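Local coordinates for protein heat-inducible transcription repressor HrcA (Thermotoga maritima, PDB 1STZ) that probably represses the class I heat-shock operons grpE-dnaK-dnaJ and groELS as a DNA-binding negative regulator of transcription, at residues 85-90 against 312-317; 210-213 against 217-220. One frame throughout, in Å; residues are numbered along the deposited sequence.

Contact 1: 85-90 against 312-317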
# COMPACT_ATOMS: atom_id res chain seq x y z
N ARG A 85 1.11 -23.54 -22.38
CA ARG A 85 1.83 -22.62 -23.25
C ARG A 85 0.87 -21.95 -24.21
O ARG A 85 0.95 -20.75 -24.41
CB ARG A 85 2.94 -23.35 -24.02
CG ARG A 85 3.60 -22.61 -25.19
CD ARG A 85 4.23 -21.25 -24.90
NE ARG A 85 5.33 -21.33 -23.95
CZ ARG A 85 6.05 -20.29 -23.55
NH1 ARG A 85 5.83 -19.07 -24.02
NH2 ARG A 85 7.02 -20.48 -22.69
N PHE A 86 -0.06 -22.71 -24.78
CA PHE A 86 -1.05 -22.14 -25.69
C PHE A 86 -1.84 -21.06 -24.96
O PHE A 86 -2.02 -19.98 -25.49
CB PHE A 86 -1.99 -23.22 -26.22
CG PHE A 86 -3.15 -22.67 -27.01
CD1 PHE A 86 -3.03 -22.45 -28.37
CD2 PHE A 86 -4.35 -22.34 -26.38
CE1 PHE A 86 -4.10 -21.93 -29.10
CE2 PHE A 86 -5.42 -21.84 -27.10
CZ PHE A 86 -5.30 -21.63 -28.46
N TYR A 87 -2.27 -21.36 -23.74
CA TYR A 87 -3.06 -20.41 -22.94
C TYR A 87 -2.28 -19.13 -22.70
O TYR A 87 -2.78 -18.05 -22.98
CB TYR A 87 -3.47 -21.03 -21.61
CG TYR A 87 -4.12 -20.08 -20.64
CD1 TYR A 87 -5.48 -19.77 -20.74
CD2 TYR A 87 -3.39 -19.50 -19.60
CE1 TYR A 87 -6.08 -18.88 -19.83
CE2 TYR A 87 -3.98 -18.63 -18.69
CZ TYR A 87 -5.33 -18.32 -18.81
OH TYR A 87 -5.91 -17.45 -17.90
N TYR A 88 -1.05 -19.25 -22.23
CA TYR A 88 -0.17 -18.09 -22.00
C TYR A 88 -0.01 -17.20 -23.25
O TYR A 88 -0.09 -15.97 -23.15
CB TYR A 88 1.21 -18.54 -21.52
CG TYR A 88 2.22 -17.43 -21.34
CD1 TYR A 88 2.16 -16.57 -20.25
CD2 TYR A 88 3.24 -17.25 -22.26
CE1 TYR A 88 3.09 -15.53 -20.11
CE2 TYR A 88 4.18 -16.24 -22.11
CZ TYR A 88 4.10 -15.38 -21.03
OH TYR A 88 5.03 -14.38 -20.89
N GLU A 89 0.26 -17.81 -24.40
CA GLU A 89 0.44 -17.07 -25.64
C GLU A 89 -0.81 -16.27 -26.02
O GLU A 89 -0.71 -15.15 -26.51
CB GLU A 89 0.80 -18.00 -26.81
CG GLU A 89 2.19 -18.63 -26.73
CD GLU A 89 3.30 -17.59 -26.79
OE1 GLU A 89 3.27 -16.72 -27.69
OE2 GLU A 89 4.21 -17.65 -25.94
N GLU A 90 -1.98 -16.85 -25.78
CA GLU A 90 -3.24 -16.17 -26.09
C GLU A 90 -3.53 -15.04 -25.11
O GLU A 90 -4.07 -14.01 -25.52
CB GLU A 90 -4.40 -17.17 -26.11
CG GLU A 90 -4.40 -18.10 -27.33
CD GLU A 90 -4.67 -17.37 -28.65
OE1 GLU A 90 -5.33 -16.30 -28.65
OE2 GLU A 90 -4.21 -17.89 -29.71
N THR A 312 -1.24 -21.74 -12.39
CA THR A 312 -1.18 -20.40 -11.84
C THR A 312 -1.81 -19.39 -12.78
O THR A 312 -2.04 -19.68 -13.96
CB THR A 312 0.30 -20.03 -11.54
OG1 THR A 312 0.40 -18.76 -10.88
CG2 THR A 312 1.12 -19.85 -12.82
N LYS A 313 -2.08 -18.20 -12.28
CA LYS A 313 -2.68 -17.15 -13.08
C LYS A 313 -1.61 -16.43 -13.90
O LYS A 313 -1.04 -15.45 -13.43
CB LYS A 313 -3.40 -16.17 -12.16
CG LYS A 313 -4.59 -16.80 -11.41
CD LYS A 313 -5.27 -15.80 -10.50
CE LYS A 313 -6.72 -16.19 -10.19
NZ LYS A 313 -7.39 -15.16 -9.33
N TYR A 314 -1.35 -16.93 -15.12
CA TYR A 314 -0.24 -16.46 -15.94
C TYR A 314 -0.31 -14.96 -16.29
O TYR A 314 0.72 -14.30 -16.28
CB TYR A 314 -0.10 -17.30 -17.22
CG TYR A 314 0.48 -18.69 -16.96
CD1 TYR A 314 -0.34 -19.78 -16.68
CD2 TYR A 314 1.86 -18.89 -16.98
CE1 TYR A 314 0.20 -21.05 -16.43
CE2 TYR A 314 2.41 -20.14 -16.73
CZ TYR A 314 1.58 -21.21 -16.45
OH TYR A 314 2.16 -22.41 -16.19
N ASP A 315 -1.49 -14.45 -16.58
CA ASP A 315 -1.66 -13.05 -16.99
C ASP A 315 -1.33 -12.15 -15.81
O ASP A 315 -0.63 -11.17 -15.96
CB ASP A 315 -3.11 -12.81 -17.45
CG ASP A 315 -3.26 -11.60 -18.37
OD1 ASP A 315 -2.45 -10.65 -18.34
OD2 ASP A 315 -4.22 -11.51 -19.17
N ARG A 316 -1.82 -12.50 -14.64
CA ARG A 316 -1.51 -11.74 -13.43
C ARG A 316 0.01 -11.76 -13.19
O ARG A 316 0.61 -10.71 -12.97
CB ARG A 316 -2.29 -12.27 -12.22
CG ARG A 316 -1.97 -11.62 -10.88
CD ARG A 316 -2.24 -12.51 -9.67
NE ARG A 316 -1.50 -13.77 -9.71
CZ ARG A 316 -1.71 -14.83 -8.92
NH1 ARG A 316 -2.65 -14.81 -7.99
NH2 ARG A 316 -0.99 -15.93 -9.07
N ASN A 317 0.62 -12.93 -13.29
CA ASN A 317 2.04 -13.08 -12.98
C ASN A 317 2.93 -12.30 -13.95
O ASN A 317 3.93 -11.71 -13.53
CB ASN A 317 2.47 -14.55 -12.97
CG ASN A 317 1.82 -15.36 -11.88
OD1 ASN A 317 1.12 -14.83 -11.02
ND2 ASN A 317 2.02 -16.66 -11.91
O HOH W 1 -4.26 -16.10 -16.18

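Contact 2: 210-213 against 217-220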
# COMPACT_ATOMS: atom_id res chain seq x y z
N SER A 210 45.71 -4.10 4.77
CA SER A 210 45.82 -3.07 5.80
C SER A 210 44.57 -2.88 6.68
O SER A 210 44.64 -2.17 7.68
CB SER A 210 46.21 -1.73 5.16
OG SER A 210 45.28 -1.38 4.15
N LEU A 211 43.44 -3.49 6.33
CA LEU A 211 42.24 -3.41 7.18
C LEU A 211 42.34 -4.16 8.53
O LEU A 211 41.56 -3.89 9.44
CB LEU A 211 40.99 -3.86 6.41
CG LEU A 211 40.39 -2.89 5.39
CD1 LEU A 211 39.07 -3.43 4.86
CD2 LEU A 211 40.19 -1.49 5.96
N LYS A 212 43.31 -5.07 8.67
CA LYS A 212 43.46 -5.83 9.93
C LYS A 212 44.44 -5.19 10.92
O LYS A 212 44.72 -5.76 11.98
CB LYS A 212 43.85 -7.28 9.63
CG LYS A 212 42.66 -8.17 9.27
CD LYS A 212 43.00 -9.66 9.32
CE LYS A 212 41.72 -10.52 9.24
NZ LYS A 212 40.82 -10.20 8.09
N GLY A 213 44.93 -3.99 10.61
CA GLY A 213 45.94 -3.31 11.42
C GLY A 213 45.47 -2.72 12.74
O GLY A 213 46.29 -2.36 13.57
N LEU A 217 39.28 -1.05 12.44
CA LEU A 217 39.43 -1.34 11.02
C LEU A 217 38.98 -2.77 10.69
O LEU A 217 38.45 -3.03 9.61
CB LEU A 217 40.88 -1.11 10.57
CG LEU A 217 41.26 0.32 10.14
CD1 LEU A 217 40.86 0.55 8.69
CD2 LEU A 217 40.60 1.38 11.00
N ARG A 218 39.16 -3.68 11.65
CA ARG A 218 38.67 -5.06 11.52
C ARG A 218 37.15 -5.10 11.55
O ARG A 218 36.53 -5.92 10.87
CB ARG A 218 39.21 -5.91 12.68
CG ARG A 218 39.75 -7.29 12.29
CD ARG A 218 40.56 -7.96 13.42
NE ARG A 218 41.54 -7.03 13.97
CZ ARG A 218 42.04 -7.07 15.21
NH1 ARG A 218 41.68 -8.02 16.07
NH2 ARG A 218 42.92 -6.15 15.59
N LEU A 219 36.55 -4.22 12.35
CA LEU A 219 35.10 -4.09 12.42
C LEU A 219 34.58 -3.68 11.06
O LEU A 219 33.64 -4.29 10.54
CB LEU A 219 34.70 -3.04 13.47
CG LEU A 219 33.37 -3.18 14.24
CD1 LEU A 219 32.89 -1.82 14.75
CD2 LEU A 219 32.28 -3.87 13.44
N ILE A 220 35.19 -2.65 10.47
CA ILE A 220 34.78 -2.15 9.16
C ILE A 220 34.87 -3.22 8.08
O ILE A 220 33.97 -3.33 7.25
CB ILE A 220 35.57 -0.86 8.76
CG1 ILE A 220 34.76 0.40 9.08
CG2 ILE A 220 35.93 -0.84 7.27
CD1 ILE A 220 34.49 0.60 10.54

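Contact 1: 85-90 against 312-317
Tyr88 sends its ring out with CG anti to the backbone N (chi1 176°), whereas Tyr314 has CG anti to its carbonyl carbon (chi1 -74°), and the two side chains meet crossed at about a right angle. The closest approach is at the edge of the Tyr88 ring, where CD1 reaches Tyr314 CB at 3.8 Å, near the plane of that ring. The same CD1 of Tyr88 lies 4.0 Å from CD2 of Tyr314, which it approaches obliquely. Tyr87, one residue earlier on helix 81-94, brings its own edge to the other flank of the Tyr314 ring, CD2 to CD1 of Tyr314 at 4.2 Å. Both tyrosines approach from the same side of the Tyr314 ring, and neither stacks on it. The methyl CG2 of Thr312 covers the opposite face, 3.8 Å above the ring centre, and the Tyr314 hydroxyl bonds to the backbone carbonyl of Lys310. No direct hydrogen bond crosses the contact; instead a water in the plane of the Tyr87 ring lies 2.7 Å from Tyr87 OH and accepts from Asp315 N at 3.2 Å, so it ties the phenol to the first turn of helix 314-334. Beyond the tyrosines, Asp315 OD1 bonds to Ser95 OG, while Tyr87 also packs on Tyr24, Val27 and Ile31 of helix 17-33. Tyr314 also touches Ile275 and Ala288 of the five-stranded antiparallel sheet. This is a buried aromatic packing of helix against helix N-terminus, with Lys313 as N-cap residue, through which helix 81-94, following an N-terminal unit consistent with a winged helix-turn-helix, packs against the sheet and C-terminal helix of the GAF-like domain.

Contact 2: 210-213 against 217-220
Leu211 and Leu217 carry the buried half of this contact. Ser210 and Leu211 lie in a short 3-10 segment. The isobutyl group of Leu211, with CG anti to its carbonyl carbon (chi1 -76°), crosses that of Leu217 at about a right angle, and its CD2 presses on Leu217 CD1 at 3.5 Å, tighter than usual for two methyl groups. The carbonyl of Leu211 points to the same neighbour: its O lies 3.1 Å from Leu217 CB. That oxygen is also 3.3 Å from Arg218 N, but the angle is too poor for a hydrogen bond. Lys212 comes next, its CG 4.3 Å from CG of Arg218 where the two aliphatic chains pass; its ammonium group forms a salt bridge with Glu221. The Arg218 chain bends at chi3 (-48°) and brings NE to 4.0 Å from Lys212 O, obliquely to the guanidinium. Gly213 N makes a weak backbone bond to Ser210 O, just before helix 215-224. Leu217 also packs on Leu191 and Gln190 of helix 184-195. Without a hydrogen bond across, and with Leu211 O 3.2 Å from Leu217 O, the contact rests mainly on leucine packing and the short chain link, Lys212 and Arg218 lying alongside.

The two contacts lie on opposite sides of the chain's centre, with their own centres 53 Å apart and their nearest atoms about 37 Å apart, so they do not touch. Contact 1 is long-range, closing a loop of 221 residues between helix 81-94 and the start of helix 314-334; contact 2 is nested within that loop, and its segments are separated by just three residues. The centre of contact 1 lies about 17 Å from the centre of the chain and its three touching residues are all buried, whereas contact 2, with its centre about 36 Å from that of the chain, is only partly buried. Other subunits come near both: Arg316 packs on Glu180 of the second subunit, and Leu219 on Pro112 of the third.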